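Local coordinates for insecticidal crystal protein Cry7Cal (Bacillus thuringiensis, PDB 5ZI1) that acts as an insecticidal toxin active against the locust Locusta migratoria manilensis, probably by binding receptors and, as in related toxins, opening pores in gut cell membranes, at residues L46-N50 / K51-L55; R104-K107 / L108-L111; W212-Y215 / N216-R219; T453-S456 / V457-D460; T550-E553 / G554-L557. All coordinates share one frame; numbering follows the deposited sequence.

The chain is the toxin core of a longer protein, built like other three-domain delta endotoxins. Contacts 1, 2 and 3 belong to the helical N-terminal domain. Contact 4 ends a strand of the second domain, and contact 5 is a turn of the third. They follow one another along the chain and none touches another. Contacts 3 and 4 come nearest, about 12 Å between nearest atoms. Contacts 2 and 3 lie furthest apart, with centres about 52 Å from each other, on opposite sides of the chain's centre. Contacts 3 and 4 are buried, and contact 3 meets second-domain residues; contact 2, a helix start, and contact 5 lie at the surface. No ligand or active site is involved.

Contact 1 of 5, residues L46-N50 / K51-L55; sequences LLWPN and KQNDL
Trp48 and Pro49 meet Lys51 to Asn53 in the tight turn that joins helix 33-47 to helix 54-67 in the helical N-terminal domain. Two backbone bonds fold the chain. Lys51 N donates to Trp48 O at 2.9 Å, and Gln52 N donates to Pro49 O at 3.1 Å. A water bridges the turn. It donates to Leu47 O, and the same water donates to Gln52 O at 2.8 Å. The water accepts from Leu55 N at 3.0 Å. One water thus serves a carbonyl at the end of the first helix and an amide at the start of the second. The CA of Trp48 also lies 3.3 Å from Gln52 O, a CH...O contact. Leucines pack beside these bonds, with Leu47 CD2 4.3 Å from Leu55 CD2. Leu55 has CG anti to its backbone N (chi1 -166°), which brings CD2 to 3.4 Å from Leu46 O. Leu47 reaches helices 13-26 and 141-165, and the ring of Trp48 meets Trp56. Asn53 sits at the N-cap position but makes no capping bond. In the conformer described here Asn53 OD1 lies at the edge of the indole, in the ring plane, and accepts a weak bond from Trp48 NE1 at 2.9 Å.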
loop_
_atom_site.group_PDB
_atom_site.type_symbol
_atom_site.label_atom_id
_atom_site.label_comp_id
_atom_site.label_asym_id
_atom_site.label_seq_id
_atom_site.Cartn_x
_atom_site.Cartn_y
_atom_site.Cartn_z
ATOM N N LEU A 46 -14.816 13.007 -6.222
ATOM C CA LEU A 46 -14.559 11.593 -5.970
ATOM C C LEU A 46 -15.323 11.102 -4.757
ATOM O O LEU A 46 -15.986 10.060 -4.816
ATOM C CB LEU A 46 -13.073 11.335 -5.779
ATOM C CG LEU A 46 -12.278 11.203 -7.067
ATOM C CD1 LEU A 46 -10.794 11.123 -6.756
ATOM C CD2 LEU A 46 -12.781 9.962 -7.825
ATOM N N LEU A 47 -15.240 11.843 -3.643
ATOM C CA LEU A 47 -15.793 11.372 -2.378
ATOM C C LEU A 47 -17.302 11.568 -2.300
ATOM O O LEU A 47 -17.986 10.807 -1.612
ATOM C CB LEU A 47 -15.099 12.080 -1.203
ATOM C CG LEU A 47 -13.690 11.588 -0.829
ATOM C CD1 LEU A 47 -13.007 12.492 0.213
ATOM C CD2 LEU A 47 -13.766 10.176 -0.314
ATOM N N TRP A 48 -17.832 12.592 -2.954
ATOM C CA TRP A 48 -19.267 12.846 -2.995
ATOM C C TRP A 48 -19.705 12.996 -4.444
ATOM O O TRP A 48 -20.013 14.110 -4.892
ATOM C CB TRP A 48 -19.637 14.101 -2.208
ATOM C CG TRP A 48 -19.503 14.005 -0.724
ATOM C CD1 TRP A 48 -20.436 13.550 0.154
ATOM C CD2 TRP A 48 -18.384 14.435 0.064
ATOM N NE1 TRP A 48 -19.970 13.660 1.450
ATOM C CE2 TRP A 48 -18.708 14.197 1.417
ATOM C CE3 TRP A 48 -17.140 14.986 -0.243
ATOM C CZ2 TRP A 48 -17.831 14.492 2.457
ATOM C CZ3 TRP A 48 -16.268 15.283 0.798
ATOM C CH2 TRP A 48 -16.617 15.034 2.124
ATOM N N PRO A 49 -19.742 11.896 -5.207
ATOM C CA PRO A 49 -20.189 11.981 -6.607
ATOM C C PRO A 49 -21.587 12.574 -6.685
ATOM O O PRO A 49 -22.492 12.172 -5.953
ATOM C CB PRO A 49 -20.170 10.519 -7.089
ATOM C CG PRO A 49 -19.301 9.794 -6.118
ATOM C CD PRO A 49 -19.446 10.514 -4.798
ATOM N N ASN A 50 -21.748 13.558 -7.565
ATOM C CA ASN A 50 -23.015 14.273 -7.711
ATOM C C ASN A 50 -23.543 14.768 -6.370
ATOM O O ASN A 50 -24.753 14.828 -6.152
ATOM C CB ASN A 50 -24.047 13.402 -8.427
ATOM C CG ASN A 50 -23.587 13.020 -9.822
ATOM O OD1 ASN A 50 -23.727 13.806 -10.768
ATOM N ND2 ASN A 50 -22.981 11.831 -9.950
ATOM N N LYS A 51 -22.625 15.121 -5.465
ATOM C CA LYS A 51 -22.967 15.737 -4.186
ATOM C C LYS A 51 -23.857 14.835 -3.337
ATOM O O LYS A 51 -24.674 15.320 -2.553
ATOM C CB LYS A 51 -23.620 17.101 -4.403
ATOM C CG LYS A 51 -22.646 18.153 -4.930
ATOM C CD LYS A 51 -23.308 19.057 -5.948
ATOM C CE LYS A 51 -22.480 20.297 -6.231
ATOM N NZ LYS A 51 -22.756 21.347 -5.208
ATOM N N GLN A 52 -23.693 13.520 -3.485
ATOM C CA GLN A 52 -24.431 12.524 -2.723
ATOM C C GLN A 52 -23.474 11.727 -1.846
ATOM O O GLN A 52 -22.258 11.735 -2.058
ATOM C CB GLN A 52 -25.191 11.540 -3.633
ATOM C CG GLN A 52 -25.714 12.118 -4.933
ATOM C CD GLN A 52 -27.020 12.864 -4.768
ATOM O OE1 GLN A 52 -27.436 13.185 -3.653
ATOM N NE2 GLN A 52 -27.684 13.136 -5.888
ATOM N N ASN A 53 -24.053 11.013 -0.874
ATOM C CA ASN A 53 -23.252 10.204 0.038
ATOM C C ASN A 53 -23.121 8.744 -0.430
ATOM O O ASN A 53 -22.771 7.873 0.371
ATOM C CB ASN A 53 -23.822 10.274 1.464
ATOM C CG ASN A 53 -23.439 11.583 2.229
ATOM O OD1 ASN A 53 -22.395 12.196 1.996
ATOM N ND2 ASN A 53 -24.299 11.985 3.156
ATOM N N ASP A 54 -23.331 8.475 -1.728
ATOM C CA ASP A 54 -23.305 7.097 -2.233
ATOM C C ASP A 54 -22.015 6.360 -1.873
ATOM O O ASP A 54 -22.055 5.189 -1.471
ATOM C CB ASP A 54 -23.495 7.077 -3.752
ATOM C CG ASP A 54 -24.940 7.313 -4.173
ATOM O OD1 ASP A 54 -25.797 7.549 -3.296
ATOM O OD2 ASP A 54 -25.225 7.264 -5.392
ATOM N N LEU A 55 -20.861 7.028 -2.011
ATOM C CA LEU A 55 -19.585 6.354 -1.765
ATOM C C LEU A 55 -19.402 6.039 -0.287
ATOM O O LEU A 55 -18.907 4.962 0.068
ATOM C CB LEU A 55 -18.421 7.203 -2.280
ATOM C CG LEU A 55 -17.082 6.462 -2.383
ATOM C CD1 LEU A 55 -17.175 5.352 -3.420
ATOM C CD2 LEU A 55 -15.941 7.401 -2.730
HETATM O O HOH W 1 -20.323 9.892 -1.362
#

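Contact 2 of 5, residues R104-K107 / L108-L111; sequences RSDK and LKQL
Asp106, Lys107 and Gln110 carry this contact, an N-cap at the start of helix 107-127 in the helical N-terminal domain. Asp106 is the N-cap residue. Its CG lies anti to the backbone N (chi1 -178°), which turns the carboxylate back over the first turn of the helix. There Asp106 OD1 accepts from Lys109 N at 2.9 Å, with the donor above the carboxylate plane. The backbone O of Asp106 accepts from Gln110 N at 3.2 Å and, weakly, from Lys109 N. The side chain of Lys109 crosses that of Asp106 at about a right angle. Lys109 CD packs 3.8 Å from Asp106 CG. Lys109 NZ stays 4.0 Å from Asp106 OD2, beyond a salt bridge, though the opposite charges probably attract. A negative group at the helix start should also suit the helix dipole. Lys107 opens the helix, and its O takes the bond from Leu111 N at 3.0 Å. Lys107 CE comes 4.1 Å from Leu111 CD1. Arg104, in the loop before the cap, sends its guanidinium elsewhere, to a salt bridge with Glu164. Its carbonyl instead turns to the helix. Gln110, extended beyond CG, reaches back past the cap, and its NE2 donates to Arg104 O at 2.7 Å, nearly in line with the C=O bond.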
loop_
_atom_site.group_PDB
_atom_site.type_symbol
_atom_site.label_atom_id
_atom_site.label_comp_id
_atom_site.label_asym_id
_atom_site.label_seq_id
_atom_site.Cartn_x
_atom_site.Cartn_y
_atom_site.Cartn_z
ATOM N N ARG A 104 -6.632 38.663 -3.777
ATOM C CA ARG A 104 -5.935 38.577 -2.496
ATOM C C ARG A 104 -5.843 39.894 -1.729
ATOM O O ARG A 104 -5.759 39.892 -0.497
ATOM C CB ARG A 104 -4.528 38.042 -2.702
ATOM C CG ARG A 104 -4.494 36.625 -3.176
ATOM C CD ARG A 104 -3.097 36.101 -3.022
ATOM N NE ARG A 104 -3.010 34.701 -3.404
ATOM C CZ ARG A 104 -2.091 33.871 -2.933
ATOM N NH1 ARG A 104 -1.191 34.316 -2.064
ATOM N NH2 ARG A 104 -2.074 32.606 -3.328
ATOM N N SER A 105 -5.839 41.023 -2.438
ATOM C CA SER A 105 -5.721 42.304 -1.754
ATOM C C SER A 105 -7.006 42.706 -1.043
ATOM O O SER A 105 -6.975 43.640 -0.237
ATOM C CB SER A 105 -5.307 43.395 -2.741
ATOM O OG SER A 105 -6.342 43.689 -3.671
ATOM N N ASP A 106 -8.122 42.028 -1.317
ATOM C CA ASP A 106 -9.413 42.361 -0.720
ATOM C C ASP A 106 -9.443 41.869 0.726
ATOM O O ASP A 106 -9.463 40.659 0.984
ATOM C CB ASP A 106 -10.533 41.747 -1.555
ATOM C CG ASP A 106 -11.927 42.076 -1.031
ATOM O OD1 ASP A 106 -12.188 41.919 0.182
ATOM O OD2 ASP A 106 -12.783 42.471 -1.857
ATOM N N LYS A 107 -9.462 42.813 1.672
ATOM C CA LYS A 107 -9.451 42.461 3.091
ATOM C C LYS A 107 -10.650 41.588 3.457
ATOM O O LYS A 107 -10.508 40.576 4.154
ATOM C CB LYS A 107 -9.433 43.732 3.940
ATOM C CG LYS A 107 -9.391 43.475 5.430
ATOM C CD LYS A 107 -7.959 43.576 5.949
ATOM C CE LYS A 107 -7.770 42.777 7.243
ATOM N NZ LYS A 107 -6.658 43.303 8.097
ATOM N N LEU A 108 -11.840 41.960 2.982
ATOM C CA LEU A 108 -13.043 41.220 3.339
ATOM C C LEU A 108 -13.016 39.784 2.814
ATOM O O LEU A 108 -13.681 38.902 3.378
ATOM C CB LEU A 108 -14.280 41.972 2.831
ATOM C CG LEU A 108 -15.621 41.231 2.755
ATOM C CD1 LEU A 108 -16.154 40.918 4.150
ATOM C CD2 LEU A 108 -16.632 42.053 1.986
ATOM N N LYS A 109 -12.261 39.514 1.748
ATOM C CA LYS A 109 -12.200 38.139 1.272
ATOM C C LYS A 109 -11.186 37.329 2.057
ATOM O O LYS A 109 -11.331 36.110 2.172
ATOM C CB LYS A 109 -11.896 38.105 -0.228
ATOM C CG LYS A 109 -13.148 38.336 -1.067
ATOM C CD LYS A 109 -12.834 38.680 -2.518
ATOM C CE LYS A 109 -14.119 38.966 -3.296
ATOM N NZ LYS A 109 -13.880 39.706 -4.566
ATOM N N GLN A 110 -10.168 37.982 2.614
ATOM C CA GLN A 110 -9.318 37.312 3.594
ATOM C C GLN A 110 -10.120 36.921 4.826
ATOM O O GLN A 110 -10.009 35.796 5.323
ATOM C CB GLN A 110 -8.159 38.214 3.997
ATOM C CG GLN A 110 -7.123 38.391 2.936
ATOM C CD GLN A 110 -6.313 39.622 3.177
ATOM O OE1 GLN A 110 -5.865 39.874 4.299
ATOM N NE2 GLN A 110 -6.147 40.428 2.139
ATOM N N LEU A 111 -10.919 37.847 5.349
ATOM C CA LEU A 111 -11.765 37.494 6.480
ATOM C C LEU A 111 -12.605 36.276 6.157
ATOM O O LEU A 111 -12.612 35.312 6.928
ATOM C CB LEU A 111 -12.655 38.666 6.873
ATOM C CG LEU A 111 -12.044 39.631 7.885
ATOM C CD1 LEU A 111 -10.539 39.850 7.688
ATOM C CD2 LEU A 111 -12.787 40.951 7.846
#

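Contact 3 of 5, residues W212-Y215 / N216-R219; sequences WENY and NRFR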
loop_
_atom_site.group_PDB
_atom_site.type_symbol
_atom_site.label_atom_id
_atom_site.label_comp_id
_atom_site.label_asym_id
_atom_site.label_seq_id
_atom_site.Cartn_x
_atom_site.Cartn_y
_atom_site.Cartn_z
ATOM N N TRP A 212 -9.413 -18.209 5.966
ATOM C CA TRP A 212 -8.270 -17.481 5.433
ATOM C C TRP A 212 -8.679 -16.539 4.308
ATOM O O TRP A 212 -8.246 -15.383 4.271
ATOM C CB TRP A 212 -7.203 -18.439 4.934
ATOM C CG TRP A 212 -5.984 -17.683 4.657
ATOM C CD1 TRP A 212 -5.047 -17.282 5.568
ATOM C CD2 TRP A 212 -5.556 -17.180 3.391
ATOM N NE1 TRP A 212 -4.051 -16.578 4.944
ATOM C CE2 TRP A 212 -4.339 -16.490 3.609
ATOM C CE3 TRP A 212 -6.078 -17.245 2.097
ATOM C CZ2 TRP A 212 -3.639 -15.876 2.584
ATOM C CZ3 TRP A 212 -5.379 -16.640 1.081
ATOM C CH2 TRP A 212 -4.171 -15.962 1.325
ATOM N N GLU A 213 -9.517 -17.010 3.384
ATOM C CA GLU A 213 -9.901 -16.165 2.260
ATOM C C GLU A 213 -10.547 -14.870 2.736
ATOM O O GLU A 213 -10.211 -13.785 2.253
ATOM C CB GLU A 213 -10.837 -16.929 1.327
ATOM C CG GLU A 213 -11.315 -16.110 0.150
ATOM C CD GLU A 213 -11.819 -16.998 -0.998
ATOM O OE1 GLU A 213 -11.014 -17.747 -1.596
ATOM O OE2 GLU A 213 -13.028 -16.962 -1.290
ATOM N N ASN A 214 -11.484 -14.967 3.683
ATOM C CA ASN A 214 -12.146 -13.771 4.197
ATOM C C ASN A 214 -11.153 -12.882 4.933
ATOM O O ASN A 214 -11.240 -11.653 4.873
ATOM C CB ASN A 214 -13.292 -14.147 5.134
ATOM C CG ASN A 214 -14.441 -14.868 4.423
ATOM O OD1 ASN A 214 -14.606 -14.774 3.202
ATOM N ND2 ASN A 214 -15.251 -15.582 5.203
ATOM N N TYR A 215 -10.215 -13.499 5.638
ATOM C CA TYR A 215 -9.154 -12.769 6.306
ATOM C C TYR A 215 -8.289 -12.033 5.285
ATOM O O TYR A 215 -8.038 -10.831 5.412
ATOM C CB TYR A 215 -8.340 -13.763 7.122
ATOM C CG TYR A 215 -7.102 -13.211 7.796
ATOM C CD1 TYR A 215 -5.895 -13.120 7.107
ATOM C CD2 TYR A 215 -7.129 -12.844 9.145
ATOM C CE1 TYR A 215 -4.765 -12.675 7.723
ATOM C CE2 TYR A 215 -5.988 -12.374 9.780
ATOM C CZ TYR A 215 -4.816 -12.290 9.068
ATOM O OH TYR A 215 -3.683 -11.831 9.687
ATOM N N ASN A 216 -7.877 -12.729 4.223
ATOM C CA ASN A 216 -7.042 -12.071 3.231
ATOM C C ASN A 216 -7.812 -11.001 2.471
ATOM O O ASN A 216 -7.237 -9.970 2.089
ATOM C CB ASN A 216 -6.461 -13.093 2.267
ATOM C CG ASN A 216 -5.514 -12.460 1.283
ATOM O OD1 ASN A 216 -4.423 -11.979 1.667
ATOM N ND2 ASN A 216 -5.934 -12.411 0.002
ATOM N N ARG A 217 -9.108 -11.211 2.254
ATOM C CA ARG A 217 -9.883 -10.205 1.541
ATOM C C ARG A 217 -9.970 -8.911 2.338
ATOM O O ARG A 217 -9.963 -7.817 1.763
ATOM C CB ARG A 217 -11.282 -10.724 1.230
ATOM C CG ARG A 217 -12.109 -9.712 0.463
ATOM C CD ARG A 217 -13.483 -10.237 0.061
ATOM N NE ARG A 217 -13.399 -11.386 -0.838
ATOM C CZ ARG A 217 -13.675 -12.632 -0.472
ATOM N NH1 ARG A 217 -13.573 -13.624 -1.355
ATOM N NH2 ARG A 217 -14.053 -12.880 0.783
ATOM N N PHE A 218 -10.099 -9.020 3.660
ATOM C CA PHE A 218 -10.101 -7.837 4.501
ATOM C C PHE A 218 -8.761 -7.125 4.417
ATOM O O PHE A 218 -8.702 -5.911 4.186
ATOM C CB PHE A 218 -10.424 -8.250 5.927
ATOM C CG PHE A 218 -10.377 -7.140 6.913
ATOM C CD1 PHE A 218 -11.485 -6.357 7.152
ATOM C CD2 PHE A 218 -9.228 -6.911 7.656
ATOM C CE1 PHE A 218 -11.440 -5.348 8.097
ATOM C CE2 PHE A 218 -9.183 -5.911 8.592
ATOM C CZ PHE A 218 -10.288 -5.126 8.817
ATOM N N ARG A 219 -7.668 -7.879 4.549
ATOM C CA ARG A 219 -6.341 -7.290 4.406
ATOM C C ARG A 219 -6.193 -6.582 3.062
ATOM O O ARG A 219 -5.734 -5.437 3.001
ATOM C CB ARG A 219 -5.273 -8.369 4.571
ATOM C CG ARG A 219 -3.903 -7.988 4.036
ATOM C CD ARG A 219 -2.833 -8.961 4.543
ATOM N NE ARG A 219 -3.157 -10.340 4.186
ATOM C CZ ARG A 219 -2.640 -11.414 4.790
ATOM N NH1 ARG A 219 -1.757 -11.266 5.797
ATOM N NH2 ARG A 219 -3.015 -12.642 4.396
HETATM O O HOH W 2 -8.721 -13.708 -0.227
HETATM O O HOH W 3 -14.624 -15.982 0.671
#
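Asn216 CB sits on one face of the Trp212 indole, and this CH-pi contact leads the packing on one side of helix 208-227. The helix belongs to the helical N-terminal domain and here adjoins the second domain. Asn216 CB lies 3.8 Å from the centroid of the six-membered ring of Trp212. The Asn216 amide is nearly parallel to the ring, 5° from its plane. Tyr215 CE1 lies 3.5 Å above the guanidinium plane of Arg219, offset toward its rim, and the two planes are perpendicular. The backbone bonds are those of a regular helix, such as Asn216 N to Trp212 O at 2.7 Å. Among the side-chain bonds, Arg219 grips Asn216 side-on. Arg219 NE and NH2 both donate to Asn216 OD1, at 3.3 Å and 3.1 Å, close to the guanidinium plane. Arg217 NH1 and Glu213 OE2 form a long salt bridge at 3.4 Å, with a weak hydrogen bond. Arg217 NH2 also donates weakly to Asn214 OD1, which lies at the guanidinium edge. One water bridges Glu213 OE2 and Arg217 NH2, and another bridges Glu213 O and Asn216 ND2. Trp212 NE1 donates to Glu283. The other groups have stronger partners outside: Glu283 for Arg219, Asp256 for Arg217, Tyr272 for Glu213 and the carbonyl of Phe254 for Asn216. Polar groups of this helix thus bond to second-domain residues, and its two arginines are probably balanced by acids there.

Contact 4 of 5, residues T453-S456 / V457-D460; sequences THVS and VRPD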
loop_
_atom_site.group_PDB
_atom_site.type_symbol
_atom_site.label_atom_id
_atom_site.label_comp_id
_atom_site.label_asym_id
_atom_site.label_seq_id
_atom_site.Cartn_x
_atom_site.Cartn_y
_atom_site.Cartn_z
ATOM N N THR A 453 2.002 -5.744 -6.479
ATOM C CA THR A 453 2.589 -4.541 -5.899
ATOM C C THR A 453 2.021 -3.298 -6.582
ATOM O O THR A 453 1.524 -3.355 -7.709
ATOM C CB THR A 453 4.110 -4.538 -6.010
ATOM O OG1 THR A 453 4.498 -4.592 -7.403
ATOM C CG2 THR A 453 4.707 -5.704 -5.220
ATOM N N HIS A 454 2.106 -2.174 -5.874
ATOM C CA HIS A 454 1.492 -0.913 -6.278
ATOM C C HIS A 454 2.343 -0.200 -7.321
ATOM O O HIS A 454 3.575 -0.196 -7.239
ATOM C CB HIS A 454 1.328 -0.023 -5.043
ATOM C CG HIS A 454 0.380 1.118 -5.223
ATOM N ND1 HIS A 454 0.804 2.407 -5.458
ATOM C CD2 HIS A 454 -0.971 1.170 -5.163
ATOM C CE1 HIS A 454 -0.244 3.204 -5.560
ATOM N NE2 HIS A 454 -1.335 2.479 -5.377
ATOM N N VAL A 455 1.686 0.418 -8.309
ATOM C CA VAL A 455 2.427 0.993 -9.434
ATOM C C VAL A 455 3.145 2.294 -9.072
ATOM O O VAL A 455 3.982 2.771 -9.854
ATOM C CB VAL A 455 1.461 1.117 -10.639
ATOM C CG1 VAL A 455 2.080 1.855 -11.824
ATOM C CG2 VAL A 455 1.050 -0.273 -11.096
ATOM N N SER A 456 2.899 2.855 -7.878
ATOM C CA SER A 456 3.682 4.011 -7.456
ATOM C C SER A 456 5.145 3.657 -7.246
ATOM O O SER A 456 6.008 4.543 -7.311
ATOM C CB SER A 456 3.113 4.606 -6.166
ATOM O OG SER A 456 3.126 3.649 -5.125
ATOM N N VAL A 457 5.454 2.390 -6.981
ATOM C CA VAL A 457 6.851 1.991 -6.903
ATOM C C VAL A 457 7.456 2.033 -8.296
ATOM O O VAL A 457 6.919 1.441 -9.241
ATOM C CB VAL A 457 6.986 0.587 -6.311
ATOM C CG1 VAL A 457 8.466 0.290 -6.044
ATOM C CG2 VAL A 457 6.124 0.465 -5.081
ATOM N N ARG A 458 8.571 2.709 -8.422
ATOM C CA ARG A 458 9.218 2.890 -9.690
ATOM C C ARG A 458 10.487 2.048 -9.749
ATOM O O ARG A 458 11.116 1.795 -8.719
ATOM C CB ARG A 458 9.524 4.373 -9.908
ATOM C CG ARG A 458 8.271 5.272 -9.797
ATOM C CD ARG A 458 7.084 4.669 -10.576
ATOM N NE ARG A 458 7.488 4.356 -11.953
ATOM C CZ ARG A 458 6.926 3.431 -12.734
ATOM N NH1 ARG A 458 7.400 3.235 -13.966
ATOM N NH2 ARG A 458 5.897 2.707 -12.297
ATOM N N PRO A 459 10.842 1.513 -10.919
ATOM C CA PRO A 459 11.965 0.565 -10.982
ATOM C C PRO A 459 13.343 1.205 -11.027
ATOM O O PRO A 459 14.334 0.475 -10.940
ATOM C CB PRO A 459 11.676 -0.234 -12.259
ATOM C CG PRO A 459 10.812 0.643 -13.094
ATOM C CD PRO A 459 9.984 1.446 -12.116
ATOM N N ASP A 460 13.433 2.538 -11.035
ATOM C CA ASP A 460 14.723 3.186 -11.237
ATOM C C ASP A 460 15.363 3.755 -9.979
ATOM O O ASP A 460 16.574 4.009 -10.000
ATOM C CB ASP A 460 14.601 4.327 -12.253
ATOM C CG ASP A 460 14.364 3.832 -13.648
ATOM O OD1 ASP A 460 13.618 4.505 -14.386
ATOM O OD2 ASP A 460 14.916 2.770 -13.999
#
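Arg458 donates from NH2 to Val455 O at 3.1 Å. The bond is fairly straight, 153° at the hydrogen. It lies in the carbonyl plane and in the guanidinium plane, so the guanidinium meets the oxygen with its edge. The side chain curls to get there. Its CG is anti to the carbonyl carbon, and it bends at chi2 (-46°) and again at chi3. This bend brings Arg458 CD to 3.4 Å from Ser456 O. Beside it, Val457 N donates to His454 O at 3.2 Å. This bond closes a type I beta turn from His454 to Val457. Ser456 OG and His454 ND1 hydrogen-bond across the first half of the turn at 2.7 Å. OG also bonds to Leu249 N, so the serine links the turn to another part of the chain. The turn follows strand 448-454, the middle strand of a three-stranded antiparallel sheet in the second domain, which in this family is a beta prism. From there the chain leads toward the third domain. Arg458 N meets Glu248, and Thr453 OG1 bonds to Arg431 of the neighbouring strand 430-437. Packing surrounds these bonds. Val457 CG2 lies 3.4 Å from His454 O, and its side chain touches Trp295. Val455 CG1 comes 3.9 Å from Arg458 NH2, and the Val455 side chain also touches Leu425 and Tyr428. The His454 ring meets His430 edge-to-face. Pro459 CD rests on one face of the Arg458 guanidinium, 3.5 Å above its plane.

Contact 5 of 5, residues T550-E553 / G554-L557; sequences TMKE and GEAL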
loop_
_atom_site.group_PDB
_atom_site.type_symbol
_atom_site.label_atom_id
_atom_site.label_comp_id
_atom_site.label_asym_id
_atom_site.label_seq_id
_atom_site.Cartn_x
_atom_site.Cartn_y
_atom_site.Cartn_z
ATOM N N THR A 550 14.081 7.558 20.155
ATOM C CA THR A 550 12.723 8.031 19.958
ATOM C C THR A 550 11.696 7.244 20.757
ATOM O O THR A 550 10.535 7.650 20.804
ATOM C CB THR A 550 12.358 7.980 18.469
ATOM O OG1 THR A 550 12.273 6.609 18.048
ATOM C CG2 THR A 550 13.429 8.717 17.654
ATOM N N MET A 551 12.097 6.158 21.404
ATOM C CA MET A 551 11.162 5.219 22.000
ATOM C C MET A 551 11.933 4.348 22.974
ATOM O O MET A 551 13.166 4.288 22.936
ATOM C CB MET A 551 10.495 4.347 20.935
ATOM C CG MET A 551 11.506 3.673 20.034
ATOM S SD MET A 551 10.802 2.551 18.805
ATOM C CE MET A 551 9.936 1.412 19.889
ATOM N N LYS A 552 11.188 3.673 23.846
ATOM C CA LYS A 552 11.745 2.700 24.771
ATOM C C LYS A 552 11.539 1.305 24.195
ATOM O O LYS A 552 10.592 1.064 23.447
ATOM C CB LYS A 552 11.093 2.810 26.154
ATOM C CG LYS A 552 11.228 4.181 26.808
ATOM C CD LYS A 552 10.511 4.228 28.160
ATOM C CE LYS A 552 11.498 4.284 29.334
ATOM N NZ LYS A 552 10.901 3.746 30.600
ATOM N N GLU A 553 12.446 0.395 24.533
ATOM C CA GLU A 553 12.373 -0.943 23.974
ATOM C C GLU A 553 11.021 -1.567 24.272
ATOM O O GLU A 553 10.469 -1.404 25.362
ATOM C CB GLU A 553 13.486 -1.826 24.525
ATOM C CG GLU A 553 13.608 -3.138 23.764
ATOM C CD GLU A 553 14.641 -4.066 24.370
ATOM O OE1 GLU A 553 14.464 -5.302 24.252
ATOM O OE2 GLU A 553 15.623 -3.560 24.971
ATOM N N GLY A 554 10.474 -2.251 23.274
ATOM C CA GLY A 554 9.194 -2.916 23.385
ATOM C C GLY A 554 7.976 -2.102 23.000
ATOM O O GLY A 554 7.043 -2.643 22.403
ATOM N N GLU A 555 7.961 -0.810 23.318
ATOM C CA GLU A 555 6.745 -0.042 23.105
ATOM C C GLU A 555 6.531 0.197 21.609
ATOM O O GLU A 555 7.271 -0.301 20.748
ATOM C CB GLU A 555 6.790 1.263 23.904
ATOM C CG GLU A 555 7.638 2.360 23.295
ATOM C CD GLU A 555 8.006 3.460 24.293
ATOM O OE1 GLU A 555 8.483 4.523 23.837
ATOM O OE2 GLU A 555 7.828 3.259 25.519
ATOM N N ALA A 556 5.472 0.932 21.291
ATOM C CA ALA A 556 5.132 1.167 19.897
ATOM C C ALA A 556 6.225 1.987 19.220
ATOM O O ALA A 556 6.896 2.815 19.847
ATOM C CB ALA A 556 3.787 1.885 19.788
ATOM N N LEU A 557 6.412 1.746 17.927
ATOM C CA LEU A 557 7.411 2.514 17.204
ATOM C C LEU A 557 6.971 3.965 17.141
ATOM O O LEU A 557 5.793 4.269 16.966
ATOM C CB LEU A 557 7.633 1.948 15.805
ATOM C CG LEU A 557 8.727 0.882 15.733
ATOM C CD1 LEU A 557 8.338 -0.371 16.493
ATOM C CD2 LEU A 557 9.056 0.529 14.285
#
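The carboxylate of Glu555 presents a face to the backbone of Lys552. Lys552 N donates to Glu555 OE1 at 2.8 Å, and the bond is nearly straight, 168° at the hydrogen. The donor stands almost directly above the carboxylate plane. The other oxygen, Glu555 OE2, lies 3.4 Å from Lys552 CB, so the acid rests against the start of the lysine side chain. Glu555 reaches this place because its CG lies between the backbone N and the carbonyl carbon (chi1 78°), with the chain extended beyond. Glu555 N donates back to Lys552 O at 3.2 Å. This backbone bond closes a type II beta turn from Lys552 to Glu555, and the side-chain bond adds a second tie. Gly554 takes the third position of the turn with a positive phi (90°), as is common in type II turns. Met551 reaches across to Glu555, Ala556 and Leu557. Met551 CE lies 3.3 Å from Glu555 O and the same distance from Ala556 O. Met551 SD stands 4.1 Å from Leu557 CG. The turn belongs to the loop between strands 545-547 and 560-571 of the third domain, a beta sandwich in this family. Its tip is exposed, while Met551 packs on Ala529 of strand 521-530, and both Met551 and Leu557 touch Tyr591 of strand 589-599.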